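Local coordinates for protein aspartokinase (Clostridium acetobutylicum, PDB 3TVI) that probably catalyses the ATP-dependent phosphorylation of the beta-carboxyl group of aspartate, the first step of the pathway leading to threonine, methionine and lysine, at residues Tyr94-Val99 against Glu117-Val122; Ala113-Tyr118 against Gly170-Ser175; Glu131-Ala136 against Glu158-Cys163; Gly187-Gly192 against Tyr204-Asp209. All blocks are in the same frame, centred on the assembly; numbering follows the deposited sequence.

Contact 1: residues Tyr94-Val99 against Glu117-Val122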
loop_
_atom_site.group_PDB
_atom_site.type_symbol
_atom_site.label_atom_id
_atom_site.label_comp_id
_atom_site.label_asym_id
_atom_site.label_seq_id
_atom_site.Cartn_x
_atom_site.Cartn_y
_atom_site.Cartn_z
ATOM N N TYR B 94 -11.619 -34.483 46.417
ATOM C CA TYR B 94 -10.491 -35.365 46.112
ATOM C C TYR B 94 -9.619 -34.746 45.018
ATOM O O TYR B 94 -8.395 -34.835 45.063
ATOM C CB TYR B 94 -11.000 -36.755 45.690
ATOM C CG TYR B 94 -9.946 -37.694 45.119
ATOM C CD1 TYR B 94 -8.741 -37.913 45.778
ATOM C CD2 TYR B 94 -10.172 -38.384 43.926
ATOM C CE1 TYR B 94 -7.783 -38.774 45.253
ATOM C CE2 TYR B 94 -9.222 -39.250 43.396
ATOM C CZ TYR B 94 -8.030 -39.441 44.060
ATOM O OH TYR B 94 -7.088 -40.303 43.542
ATOM N N TYR B 95 -10.262 -34.109 44.044
ATOM C CA TYR B 95 -9.566 -33.487 42.931
ATOM C C TYR B 95 -9.030 -32.125 43.316
ATOM O O TYR B 95 -7.837 -31.871 43.172
ATOM C CB TYR B 95 -10.490 -33.389 41.726
ATOM C CG TYR B 95 -10.881 -34.752 41.239
ATOM C CD1 TYR B 95 -10.000 -35.505 40.479
ATOM C CD2 TYR B 95 -12.111 -35.313 41.568
ATOM C CE1 TYR B 95 -10.338 -36.770 40.039
ATOM C CE2 TYR B 95 -12.454 -36.580 41.130
ATOM C CZ TYR B 95 -11.557 -37.297 40.369
ATOM O OH TYR B 95 -11.862 -38.547 39.921
ATOM N N LEU B 96 -9.903 -31.256 43.813
ATOM C CA LEU B 96 -9.477 -29.951 44.314
ATOM C C LEU B 96 -8.322 -30.090 45.310
ATOM O O LEU B 96 -7.231 -29.561 45.087
ATOM C CB LEU B 96 -10.647 -29.231 44.971
ATOM C CG LEU B 96 -11.735 -28.795 43.991
ATOM C CD1 LEU B 96 -13.088 -28.758 44.679
ATOM C CD2 LEU B 96 -11.395 -27.444 43.369
ATOM N N GLU B 97 -8.556 -30.829 46.390
ATOM C CA GLU B 97 -7.556 -31.021 47.449
ATOM C C GLU B 97 -6.191 -31.434 46.894
ATOM O O GLU B 97 -5.164 -30.967 47.373
ATOM C CB GLU B 97 -8.043 -32.051 48.480
ATOM N N LYS B 98 -6.188 -32.294 45.878
ATOM C CA LYS B 98 -4.941 -32.755 45.249
ATOM C C LYS B 98 -4.273 -31.642 44.443
ATOM O O LYS B 98 -3.051 -31.477 44.483
ATOM C CB LYS B 98 -5.220 -33.969 44.357
ATOM C CG LYS B 98 -4.013 -34.496 43.598
ATOM C CD LYS B 98 -3.980 -36.019 43.564
ATOM C CE LYS B 98 -5.199 -36.622 42.889
ATOM N NZ LYS B 98 -5.094 -38.104 42.821
ATOM N N VAL B 99 -5.085 -30.880 43.721
ATOM C CA VAL B 99 -4.591 -29.730 42.985
ATOM C C VAL B 99 -3.966 -28.719 43.935
ATOM O O VAL B 99 -2.849 -28.247 43.688
ATOM C CB VAL B 99 -5.700 -29.049 42.160
ATOM C CG1 VAL B 99 -5.367 -27.583 41.922
ATOM C CG2 VAL B 99 -5.896 -29.792 40.849
ATOM N N GLU B 117 -9.487 -26.257 33.323
ATOM C CA GLU B 117 -10.027 -27.065 32.230
ATOM C C GLU B 117 -10.101 -28.508 32.695
ATOM O O GLU B 117 -11.112 -29.184 32.504
ATOM C CB GLU B 117 -9.157 -26.981 30.971
ATOM C CG GLU B 117 -8.215 -25.786 30.869
ATOM C CD GLU B 117 -8.924 -24.445 30.804
ATOM O OE1 GLU B 117 -10.152 -24.450 30.588
ATOM O OE2 GLU B 117 -8.259 -23.390 30.960
ATOM N N TYR B 118 -9.011 -28.964 33.308
ATOM C CA TYR B 118 -8.936 -30.287 33.949
ATOM C C TYR B 118 -10.135 -30.580 34.863
ATOM O O TYR B 118 -10.774 -31.625 34.735
ATOM C CB TYR B 118 -7.625 -30.410 34.746
ATOM C CG TYR B 118 -7.491 -31.697 35.515
ATOM C CD1 TYR B 118 -6.971 -32.833 34.918
ATOM C CD2 TYR B 118 -7.897 -31.781 36.843
ATOM C CE1 TYR B 118 -6.856 -34.023 35.619
ATOM C CE2 TYR B 118 -7.788 -32.965 37.551
ATOM C CZ TYR B 118 -7.265 -34.082 36.932
ATOM O OH TYR B 118 -7.160 -35.266 37.627
ATOM N N LEU B 119 -10.445 -29.669 35.778
ATOM C CA LEU B 119 -11.525 -29.926 36.726
ATOM C C LEU B 119 -12.865 -30.043 35.998
ATOM O O LEU B 119 -13.634 -30.973 36.245
ATOM C CB LEU B 119 -11.583 -28.847 37.809
ATOM C CG LEU B 119 -10.416 -28.838 38.804
ATOM C CD1 LEU B 119 -10.496 -27.642 39.744
ATOM C CD2 LEU B 119 -10.383 -30.133 39.591
ATOM N N ASN B 120 -13.138 -29.114 35.086
ATOM C CA ASN B 120 -14.320 -29.226 34.232
ATOM C C ASN B 120 -14.325 -30.544 33.471
ATOM O O ASN B 120 -15.380 -31.149 33.245
ATOM C CB ASN B 120 -14.388 -28.063 33.238
ATOM C CG ASN B 120 -15.060 -26.841 33.819
ATOM O OD1 ASN B 120 -15.490 -26.850 34.965
ATOM N ND2 ASN B 120 -15.160 -25.781 33.028
ATOM N N GLY B 121 -13.141 -30.983 33.066
ATOM C CA GLY B 121 -13.013 -32.230 32.343
ATOM C C GLY B 121 -13.491 -33.385 33.182
ATOM O O GLY B 121 -14.309 -34.175 32.742
ATOM N N VAL B 122 -12.985 -33.464 34.405
ATOM C CA VAL B 122 -13.268 -34.609 35.268
ATOM C C VAL B 122 -14.736 -34.615 35.695
ATOM O O VAL B 122 -15.340 -35.681 35.818
ATOM C CB VAL B 122 -12.328 -34.651 36.489
ATOM C CG1 VAL B 122 -10.885 -34.783 36.034
ATOM C CG2 VAL B 122 -12.494 -33.405 37.336
#
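Helices 92-104 and 109-127 follow each other in the chain and pack side by side, antiparallel. The axes of the short segments 94-99 and 117-122 approach to 11.0 Å, their directions 160° apart, with Y95 and L119 level with each other.

The aliphatic contacts centre on L119. It sets its CG anti to the carbonyl carbon (chi1 -69°), which brings its two methyls to different partners: CD1 lies 3.7 Å from L96 CD2, and CD2 lies 3.9 Å from Y95 CB. The two leucines cross at about a right angle, branch tip to branch tip. V99 points toward the other helix but stands slightly farther back; it also packs on R115, earlier on helix 109-127, and on F72 of helix 69-85. The latter helix closes the same core, its S76 touching L96 and its Y79 touching L119.

The tyrosines carry an equal share. V122 CG2 sits over one face of the Y95 ring, 4.4 Å from Y95 CG. Y118, its CG anti to the backbone N (chi1 176°), reaches across so that its OH comes to the edge of the same ring, 4.0 Å from Y95 CD1; the two side chains cross nearly at right angles, without stacking. V122 CG1 in turn lies 3.8 Å above the plane of the Y118 ring.

No hydrogen bond links the two segments. E117, a predicted substrate-binding residue, makes no contact with 94-99 and touches A40 and F171 instead. This part of the pairing thus rests mainly on apolar packing, its leucines and valines buried.

Contact 2: residues Ala113-Tyr118 against Gly170-Ser175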
loop_
_atom_site.group_PDB
_atom_site.type_symbol
_atom_site.label_atom_id
_atom_site.label_comp_id
_atom_site.label_asym_id
_atom_site.label_seq_id
_atom_site.Cartn_x
_atom_site.Cartn_y
_atom_site.Cartn_z
ATOM N N ALA B 113 -2.528 -23.031 36.065
ATOM C CA ALA B 113 -3.611 -22.406 35.303
ATOM C C ALA B 113 -4.411 -23.404 34.462
ATOM O O ALA B 113 -5.590 -23.164 34.156
ATOM C CB ALA B 113 -3.061 -21.295 34.420
ATOM N N SER B 114 -3.784 -24.521 34.098
ATOM C CA SER B 114 -4.453 -25.530 33.280
ATOM C C SER B 114 -5.503 -26.332 34.053
ATOM O O SER B 114 -6.281 -27.059 33.440
ATOM C CB SER B 114 -3.430 -26.489 32.676
ATOM O OG SER B 114 -2.582 -27.013 33.680
ATOM N N ARG B 115 -5.540 -26.200 35.380
ATOM C CA ARG B 115 -6.453 -26.999 36.199
ATOM C C ARG B 115 -7.922 -26.569 36.108
ATOM O O ARG B 115 -8.824 -27.343 36.440
ATOM C CB ARG B 115 -5.972 -27.057 37.657
ATOM C CG ARG B 115 -5.140 -28.292 37.975
ATOM C CD ARG B 115 -4.055 -28.575 36.938
ATOM N NE ARG B 115 -4.046 -29.973 36.497
ATOM C CZ ARG B 115 -3.642 -30.398 35.298
ATOM N NH1 ARG B 115 -3.221 -29.546 34.371
ATOM N NH2 ARG B 115 -3.675 -31.693 35.008
ATOM N N GLY B 116 -8.177 -25.355 35.638
ATOM C CA GLY B 116 -9.553 -24.948 35.360
ATOM C C GLY B 116 -10.231 -25.866 34.353
ATOM O O GLY B 116 -11.395 -26.230 34.515
ATOM N N GLU B 117 -9.487 -26.257 33.323
ATOM C CA GLU B 117 -10.027 -27.065 32.230
ATOM C C GLU B 117 -10.101 -28.508 32.695
ATOM O O GLU B 117 -11.112 -29.184 32.504
ATOM C CB GLU B 117 -9.157 -26.981 30.971
ATOM C CG GLU B 117 -8.215 -25.786 30.869
ATOM C CD GLU B 117 -8.924 -24.445 30.804
ATOM O OE1 GLU B 117 -10.152 -24.450 30.588
ATOM O OE2 GLU B 117 -8.259 -23.390 30.960
ATOM N N TYR B 118 -9.011 -28.964 33.308
ATOM C CA TYR B 118 -8.936 -30.287 33.949
ATOM C C TYR B 118 -10.135 -30.580 34.863
ATOM O O TYR B 118 -10.774 -31.625 34.735
ATOM C CB TYR B 118 -7.625 -30.410 34.746
ATOM C CG TYR B 118 -7.491 -31.697 35.515
ATOM C CD1 TYR B 118 -6.971 -32.833 34.918
ATOM C CD2 TYR B 118 -7.897 -31.781 36.843
ATOM C CE1 TYR B 118 -6.856 -34.023 35.619
ATOM C CE2 TYR B 118 -7.788 -32.965 37.551
ATOM C CZ TYR B 118 -7.265 -34.082 36.932
ATOM O OH TYR B 118 -7.160 -35.266 37.627
ATOM N N GLY B 170 -9.025 -29.163 27.921
ATOM C CA GLY B 170 -8.733 -28.328 26.777
ATOM C C GLY B 170 -7.307 -27.876 26.598
ATOM O O GLY B 170 -6.572 -28.354 25.717
ATOM N N PHE B 171 -6.902 -26.984 27.483
ATOM C CA PHE B 171 -6.051 -25.851 27.098
ATOM C C PHE B 171 -4.551 -26.136 27.209
ATOM O O PHE B 171 -3.749 -25.222 27.182
ATOM C CB PHE B 171 -6.588 -24.669 27.929
ATOM C CG PHE B 171 -5.619 -23.591 28.274
ATOM C CD1 PHE B 171 -5.056 -22.792 27.305
ATOM C CD2 PHE B 171 -5.395 -23.276 29.604
ATOM C CE1 PHE B 171 -4.209 -21.749 27.652
ATOM C CE2 PHE B 171 -4.554 -22.241 29.958
ATOM C CZ PHE B 171 -3.958 -21.473 28.976
ATOM N N TYR B 172 -4.178 -27.418 27.253
ATOM C CA TYR B 172 -2.814 -27.809 27.567
ATOM C C TYR B 172 -2.458 -29.186 27.036
ATOM O O TYR B 172 -3.299 -29.880 26.469
ATOM C CB TYR B 172 -2.617 -27.804 29.080
ATOM C CG TYR B 172 -3.320 -28.935 29.787
ATOM C CD1 TYR B 172 -2.661 -30.120 30.067
ATOM C CD2 TYR B 172 -4.653 -28.822 30.167
ATOM C CE1 TYR B 172 -3.309 -31.163 30.706
ATOM C CE2 TYR B 172 -5.304 -29.860 30.815
ATOM C CZ TYR B 172 -4.628 -31.024 31.079
ATOM O OH TYR B 172 -5.276 -32.047 31.716
ATOM N N GLY B 173 -1.197 -29.562 27.235
ATOM C CA GLY B 173 -0.669 -30.879 26.867
ATOM C C GLY B 173 0.654 -31.110 27.586
ATOM O O GLY B 173 0.991 -30.377 28.516
ATOM N N SER B 174 1.420 -32.111 27.171
ATOM C CA SER B 174 2.695 -32.385 27.835
ATOM C C SER B 174 3.863 -31.800 27.047
ATOM O O SER B 174 3.885 -31.881 25.822
ATOM C CB SER B 174 2.882 -33.890 28.040
ATOM O OG SER B 174 2.057 -34.366 29.100
ATOM N N SER B 175 4.822 -31.206 27.754
ATOM C CA SER B 175 6.050 -30.704 27.134
ATOM C C SER B 175 6.955 -31.870 26.769
ATOM O O SER B 175 6.752 -32.990 27.246
ATOM C CB SER B 175 6.799 -29.767 28.086
ATOM O OG SER B 175 7.080 -30.402 29.323
#
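Helix 109-127, carrying E117, meets the loop and strand of 170-175 in a contact that probably borders the predicted substrate site, since E117 and A113 both touch T52. The E117 side chain, bent at chi2, runs along F171: E117 CG is 3.5 Å from F171 CB and lies in the plane of the ring at its edge. E117 OE2 comes 3.2 Å from F171 CD2, and the carboxylate stands almost upright against the ring, the planes 83° apart. Nearer the helix, E117 CB lies 3.8 Å from the backbone N of G170.

Strand 172-174 pairs with 180-182 as a small antiparallel hairpin, and itself crosses the kinked helix segment 113-118 at 107°. Its Y172 points toward the helix, and three helix residues pack on it. S114 CB rests 3.6 Å from Y172 CD2. R115 makes an off-centre cation-pi contact, CZ 4.9 Å from the centroid of the Y172 ring, with NH1 over one face toward the rim and the planes tilted by 58°. A hydrogen bond of 2.7 Å from R115 NH1 to S114 OG, lying in the guanidinium plane, helps fix the rotation of that group. Y118 meets Y172 OH at its ring edge, with Y118 CD1 3.7 Å away, while the hydroxyl itself is hydrogen-bonded to D134 OD1.

Contact 3: residues Glu131-Ala136 against Glu158-Cys163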
loop_
_atom_site.group_PDB
_atom_site.type_symbol
_atom_site.label_atom_id
_atom_site.label_comp_id
_atom_site.label_asym_id
_atom_site.label_seq_id
_atom_site.Cartn_x
_atom_site.Cartn_y
_atom_site.Cartn_z
ATOM N N GLU B 131 -15.691 -41.381 29.195
ATOM C CA GLU B 131 -14.344 -41.661 29.687
ATOM C C GLU B 131 -13.502 -40.397 29.783
ATOM O O GLU B 131 -13.369 -39.655 28.815
ATOM C CB GLU B 131 -13.632 -42.666 28.788
ATOM C CG GLU B 131 -13.951 -44.109 29.123
ATOM C CD GLU B 131 -13.028 -45.083 28.418
ATOM O OE1 GLU B 131 -11.793 -45.020 28.644
ATOM O OE2 GLU B 131 -13.541 -45.912 27.634
ATOM N N PHE B 132 -12.928 -40.151 30.955
ATOM C CA PHE B 132 -12.034 -39.021 31.124
ATOM C C PHE B 132 -10.662 -39.371 30.601
ATOM O O PHE B 132 -10.080 -40.373 31.002
ATOM C CB PHE B 132 -11.889 -38.619 32.582
ATOM C CG PHE B 132 -10.914 -37.507 32.783
ATOM C CD1 PHE B 132 -11.307 -36.188 32.614
ATOM C CD2 PHE B 132 -9.589 -37.774 33.087
ATOM C CE1 PHE B 132 -10.400 -35.154 32.769
ATOM C CE2 PHE B 132 -8.675 -36.743 33.241
ATOM C CZ PHE B 132 -9.083 -35.432 33.085
ATOM N N ILE B 133 -10.137 -38.515 29.733
ATOM C CA ILE B 133 -8.802 -38.684 29.183
ATOM C C ILE B 133 -8.020 -37.390 29.330
ATOM O O ILE B 133 -8.274 -36.436 28.608
ATOM C CB ILE B 133 -8.869 -39.045 27.697
ATOM C CG1 ILE B 133 -9.424 -40.454 27.527
ATOM C CG2 ILE B 133 -7.494 -38.930 27.070
ATOM C CD1 ILE B 133 -9.456 -40.914 26.088
ATOM N N ASP B 134 -7.064 -37.364 30.255
ATOM C CA ASP B 134 -6.258 -36.171 30.484
ATOM C C ASP B 134 -5.602 -35.764 29.180
ATOM O O ASP B 134 -5.286 -36.606 28.353
ATOM C CB ASP B 134 -5.195 -36.411 31.563
ATOM C CG ASP B 134 -4.575 -35.113 32.082
ATOM O OD1 ASP B 134 -4.038 -34.330 31.276
ATOM O OD2 ASP B 134 -4.607 -34.871 33.302
ATOM N N ALA B 135 -5.432 -34.458 29.004
ATOM C CA ALA B 135 -4.789 -33.899 27.823
ATOM C C ALA B 135 -3.335 -34.330 27.771
ATOM O O ALA B 135 -2.829 -34.705 26.711
ATOM C CB ALA B 135 -4.870 -32.386 27.854
ATOM N N ALA B 136 -2.682 -34.299 28.933
ATOM C CA ALA B 136 -1.253 -34.588 29.055
ATOM C C ALA B 136 -0.885 -35.965 28.549
ATOM O O ALA B 136 0.284 -36.219 28.287
ATOM C CB ALA B 136 -0.800 -34.428 30.498
ATOM N N GLU B 158 -5.091 -43.991 19.394
ATOM C CA GLU B 158 -4.911 -45.087 20.338
ATOM C C GLU B 158 -5.851 -44.907 21.534
ATOM O O GLU B 158 -6.597 -45.816 21.880
ATOM C CB GLU B 158 -3.445 -45.153 20.800
ATOM C CG GLU B 158 -2.897 -46.558 21.028
ATOM C CD GLU B 158 -3.230 -47.129 22.394
ATOM O OE1 GLU B 158 -3.698 -48.286 22.458
ATOM O OE2 GLU B 158 -3.011 -46.433 23.406
ATOM N N LYS B 159 -5.834 -43.718 22.130
ATOM C CA LYS B 159 -6.537 -43.463 23.389
ATOM C C LYS B 159 -7.965 -42.926 23.246
ATOM O O LYS B 159 -8.821 -43.243 24.080
ATOM C CB LYS B 159 -5.739 -42.484 24.261
ATOM C CG LYS B 159 -4.864 -43.128 25.332
ATOM C CD LYS B 159 -3.386 -43.163 24.967
ATOM C CE LYS B 159 -2.513 -43.358 26.202
ATOM N NZ LYS B 159 -2.927 -44.535 27.014
ATOM N N VAL B 160 -8.226 -42.106 22.223
ATOM C CA VAL B 160 -9.505 -41.386 22.135
ATOM C C VAL B 160 -10.537 -42.032 21.214
ATOM O O VAL B 160 -11.676 -42.244 21.639
ATOM C CB VAL B 160 -9.329 -39.912 21.727
ATOM C CG1 VAL B 160 -10.662 -39.188 21.819
ATOM C CG2 VAL B 160 -8.308 -39.235 22.623
ATOM N N LEU B 161 -10.169 -42.350 19.971
ATOM C CA LEU B 161 -11.152 -42.949 19.055
ATOM C C LEU B 161 -11.475 -44.400 19.436
ATOM O O LEU B 161 -12.431 -44.982 18.927
ATOM C CB LEU B 161 -10.743 -42.806 17.585
ATOM C CG LEU B 161 -10.069 -43.945 16.825
ATOM C CD1 LEU B 161 -11.095 -44.923 16.273
ATOM C CD2 LEU B 161 -9.234 -43.374 15.685
ATOM N N SER B 162 -10.696 -44.968 20.353
ATOM C CA SER B 162 -11.017 -46.262 20.948
ATOM C C SER B 162 -12.048 -46.173 22.082
ATOM O O SER B 162 -12.411 -47.201 22.650
ATOM C CB SER B 162 -9.751 -46.919 21.482
ATOM O OG SER B 162 -9.227 -46.174 22.563
ATOM N N CYS B 163 -12.490 -44.963 22.429
ATOM C CA CYS B 163 -13.603 -44.785 23.368
ATOM C C CYS B 163 -14.865 -44.468 22.593
ATOM O O CYS B 163 -14.810 -43.802 21.561
ATOM C CB CYS B 163 -13.340 -43.641 24.346
ATOM S SG CYS B 163 -12.035 -43.933 25.561
#
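I133, C163 and E131 supply most of the surface buried here, where the start of a beta-alpha-beta unit meets the C-terminal part of helix 149-159 and the turn that follows. I133 lies just beyond strand 131-132, with CG1 anti to the carbonyl carbon and CD1 extended (chi2 -177°), so that one methyl tip does all the touching. I133 CD1 packs 4.0 Å from V160 CG2. The sulfur of C163 is also 4.0 Å from I133 CD1, and K159 O lies close to the same methyl.

C163 is brought into place by a type I turn over V160-C163, closed by a bond of 2.9 Å from C163 N to V160 O. C163 turns toward 131-136, and its SG lies beside I133 CD1 and the E131 side chain. S162 within the turn ties back to the helix, its OG giving a bond of 2.7 Å to E158 O from above the carbonyl plane.

E131 lies at the exposed margin. Its chain is extended beyond CG (chi2 -168°) and passes alongside the sulfur, with E131 CD 3.2 Å from C163 SG; at 3.0 Å resolution this closeness is no evidence of a bond.

Strand 131-132 is the outermost strand, within this chain, of the mixed central sheet of the amino acid kinase fold, and E131 and I133 bond through their backbones to V167 of the parallel neighbour 166-167. F132 faces the opposite way, onto V122 and A125 of helix 109-127, so that the strand is packed between helices 109-127 and 149-159.

Contact 4: residues Gly187-Gly192 against Tyr204-Asp209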
loop_
_atom_site.group_PDB
_atom_site.type_symbol
_atom_site.label_atom_id
_atom_site.label_comp_id
_atom_site.label_asym_id
_atom_site.label_seq_id
_atom_site.Cartn_x
_atom_site.Cartn_y
_atom_site.Cartn_z
ATOM N N GLY B 187 -6.316 -21.384 23.062
ATOM C CA GLY B 187 -7.272 -21.732 24.117
ATOM C C GLY B 187 -7.781 -23.149 23.949
ATOM O O GLY B 187 -7.065 -24.012 23.457
ATOM N N SER B 188 -9.028 -23.389 24.323
ATOM C CA SER B 188 -9.593 -24.727 24.205
ATOM C C SER B 188 -10.047 -25.063 22.776
ATOM O O SER B 188 -10.368 -26.209 22.478
ATOM C CB SER B 188 -10.749 -24.891 25.182
ATOM O OG SER B 188 -10.309 -24.691 26.512
ATOM N N ASP B 189 -10.069 -24.072 21.892
ATOM C CA ASP B 189 -10.528 -24.279 20.518
ATOM C C ASP B 189 -9.545 -25.157 19.737
ATOM O O ASP B 189 -9.953 -26.119 19.074
ATOM C CB ASP B 189 -10.731 -22.934 19.808
ATOM C CG ASP B 189 -11.832 -22.072 20.455
ATOM O OD1 ASP B 189 -12.974 -22.571 20.604
ATOM O OD2 ASP B 189 -11.553 -20.887 20.791
ATOM N N VAL B 190 -8.255 -24.837 19.821
ATOM C CA VAL B 190 -7.247 -25.622 19.107
ATOM C C VAL B 190 -7.303 -27.083 19.523
ATOM O O VAL B 190 -7.457 -27.968 18.675
ATOM C CB VAL B 190 -5.811 -25.082 19.280
ATOM C CG1 VAL B 190 -5.579 -24.558 20.685
ATOM C CG2 VAL B 190 -4.797 -26.162 18.926
ATOM N N THR B 191 -7.199 -27.333 20.825
ATOM C CA THR B 191 -7.290 -28.703 21.349
ATOM C C THR B 191 -8.518 -29.425 20.774
ATOM O O THR B 191 -8.452 -30.608 20.454
ATOM C CB THR B 191 -7.260 -28.737 22.902
ATOM O OG1 THR B 191 -7.947 -29.896 23.404
ATOM C CG2 THR B 191 -7.884 -27.494 23.477
ATOM N N GLY B 192 -9.616 -28.698 20.608
ATOM C CA GLY B 192 -10.769 -29.215 19.879
ATOM C C GLY B 192 -10.439 -29.576 18.440
ATOM O O GLY B 192 -10.772 -30.671 17.977
ATOM N N TYR B 204 -16.583 -30.640 13.508
ATOM C CA TYR B 204 -16.122 -30.116 14.774
ATOM C C TYR B 204 -17.082 -28.986 15.132
ATOM O O TYR B 204 -17.018 -27.903 14.564
ATOM C CB TYR B 204 -14.656 -29.674 14.663
ATOM C CG TYR B 204 -14.141 -28.752 15.758
ATOM C CD1 TYR B 204 -14.525 -28.905 17.086
ATOM C CD2 TYR B 204 -13.246 -27.731 15.454
ATOM C CE1 TYR B 204 -14.041 -28.060 18.073
ATOM C CE2 TYR B 204 -12.757 -26.883 16.426
ATOM C CZ TYR B 204 -13.153 -27.054 17.735
ATOM O OH TYR B 204 -12.660 -26.198 18.692
ATOM N N GLU B 205 -18.011 -29.277 16.039
ATOM C CA GLU B 205 -18.967 -28.282 16.499
ATOM C C GLU B 205 -18.262 -27.447 17.523
ATOM O O GLU B 205 -17.627 -28.000 18.408
ATOM C CB GLU B 205 -20.188 -28.937 17.137
ATOM C CG GLU B 205 -21.158 -29.522 16.134
ATOM C CD GLU B 205 -22.288 -30.302 16.772
ATOM O OE1 GLU B 205 -22.366 -30.354 18.019
ATOM O OE2 GLU B 205 -23.109 -30.869 16.016
ATOM N N ASN B 206 -18.374 -26.131 17.410
ATOM C CA ASN B 206 -17.732 -25.229 18.344
ATOM C C ASN B 206 -18.784 -24.390 19.066
ATOM O O ASN B 206 -19.231 -23.358 18.557
ATOM C CB ASN B 206 -16.748 -24.359 17.589
ATOM C CG ASN B 206 -15.766 -23.666 18.493
ATOM O OD1 ASN B 206 -16.056 -22.609 19.039
ATOM N ND2 ASN B 206 -14.576 -24.238 18.619
ATOM N N TRP B 207 -19.175 -24.845 20.256
ATOM C CA TRP B 207 -20.319 -24.280 20.963
ATOM C C TRP B 207 -19.988 -23.058 21.753
ATOM O O TRP B 207 -19.129 -23.083 22.626
ATOM C CB TRP B 207 -20.932 -25.323 21.866
ATOM C CG TRP B 207 -21.626 -26.391 21.088
ATOM C CD1 TRP B 207 -21.080 -27.541 20.546
ATOM C CD2 TRP B 207 -23.029 -26.421 20.714
ATOM N NE1 TRP B 207 -22.035 -28.267 19.884
ATOM C CE2 TRP B 207 -23.223 -27.647 19.946
ATOM C CE3 TRP B 207 -24.104 -25.584 20.925
ATOM C CZ2 TRP B 207 -24.451 -28.004 19.441
ATOM C CZ3 TRP B 207 -25.344 -25.948 20.402
ATOM C CH2 TRP B 207 -25.513 -27.135 19.683
ATOM N N THR B 208 -20.717 -21.982 21.461
ATOM C CA THR B 208 -20.430 -20.648 21.980
ATOM C C THR B 208 -21.735 -20.006 22.431
ATOM O O THR B 208 -22.711 -20.713 22.658
ATOM C CB THR B 208 -19.786 -19.789 20.881
ATOM O OG1 THR B 208 -20.808 -19.204 20.064
ATOM C CG2 THR B 208 -18.875 -20.650 20.011
ATOM N N ASP B 209 -21.765 -18.679 22.546
ATOM C CA ASP B 209 -22.981 -17.985 22.988
ATOM C C ASP B 209 -23.595 -17.110 21.906
ATOM O O ASP B 209 -24.328 -16.183 22.211
ATOM C CB ASP B 209 -22.711 -17.157 24.254
ATOM C CG ASP B 209 -21.725 -16.028 24.025
ATOM O OD1 ASP B 209 -20.497 -16.271 24.128
ATOM O OD2 ASP B 209 -22.182 -14.891 23.757
#
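Helix segment 187-192 runs nearly antiparallel to strand 204-208, at 164° and with the short axes 10.0 Å apart; D189 is level with N206, their CA atoms 7.6 Å from each other. The strand, an inner one of the central mixed sheet, runs on to T208 and D209, predicted to bind ATP; its Y204 and N206 point toward the helix.

D189 receives both. Its CG lies anti to the carbonyl carbon, which swings OD1 to N206: ND2 donates to D189 OD1 over 3.0 Å, nearly straight at 160°. The acceptor lies in the amide plane of N206, while the donor stands above the carboxylate plane. Y204, with CG anti to the backbone N (chi1 163°), gives a weak bond of 2.7 Å from its OH to D189 O. One face of its ring lies against G192, whose C is 3.8 Å above the ring plane; with no side chain on G192, the ring can pack directly on the helix backbone.

D189 OD1 is also in a salt bridge with K8, another predicted ATP-binding residue. An oxygen gripped by both an amide and an ammonium group is probably kept anionic, so D189 couples this part of helix 187-199 to strands 203-208 and 5-9.

Overall arrangement
Helix 109-127 joins contacts 1 and 2, whose centres are 11 Å apart; they share E117 and Y118, and V99 CG2 packs 3.3 Å from R115 CG. Contact 3 adjoins both: D134 OD1 is a probable hydrogen-bond partner of Y172 OH at 2.6 Å, and F132 meets V122 and Y118. Contact 4 lies 14 Å from contact 2, centre to centre, with S188 OG 4.1 Å from E117 OE1. E117, predicted to bind substrate, lies in contacts 1 and 2, and T208 and D209, predicted to bind ATP, in contact 4. Contacts 3 and 4 do not touch but reach the same sheet. The bound lysines are lined by residues drawn from 308-338, outside all four contacts.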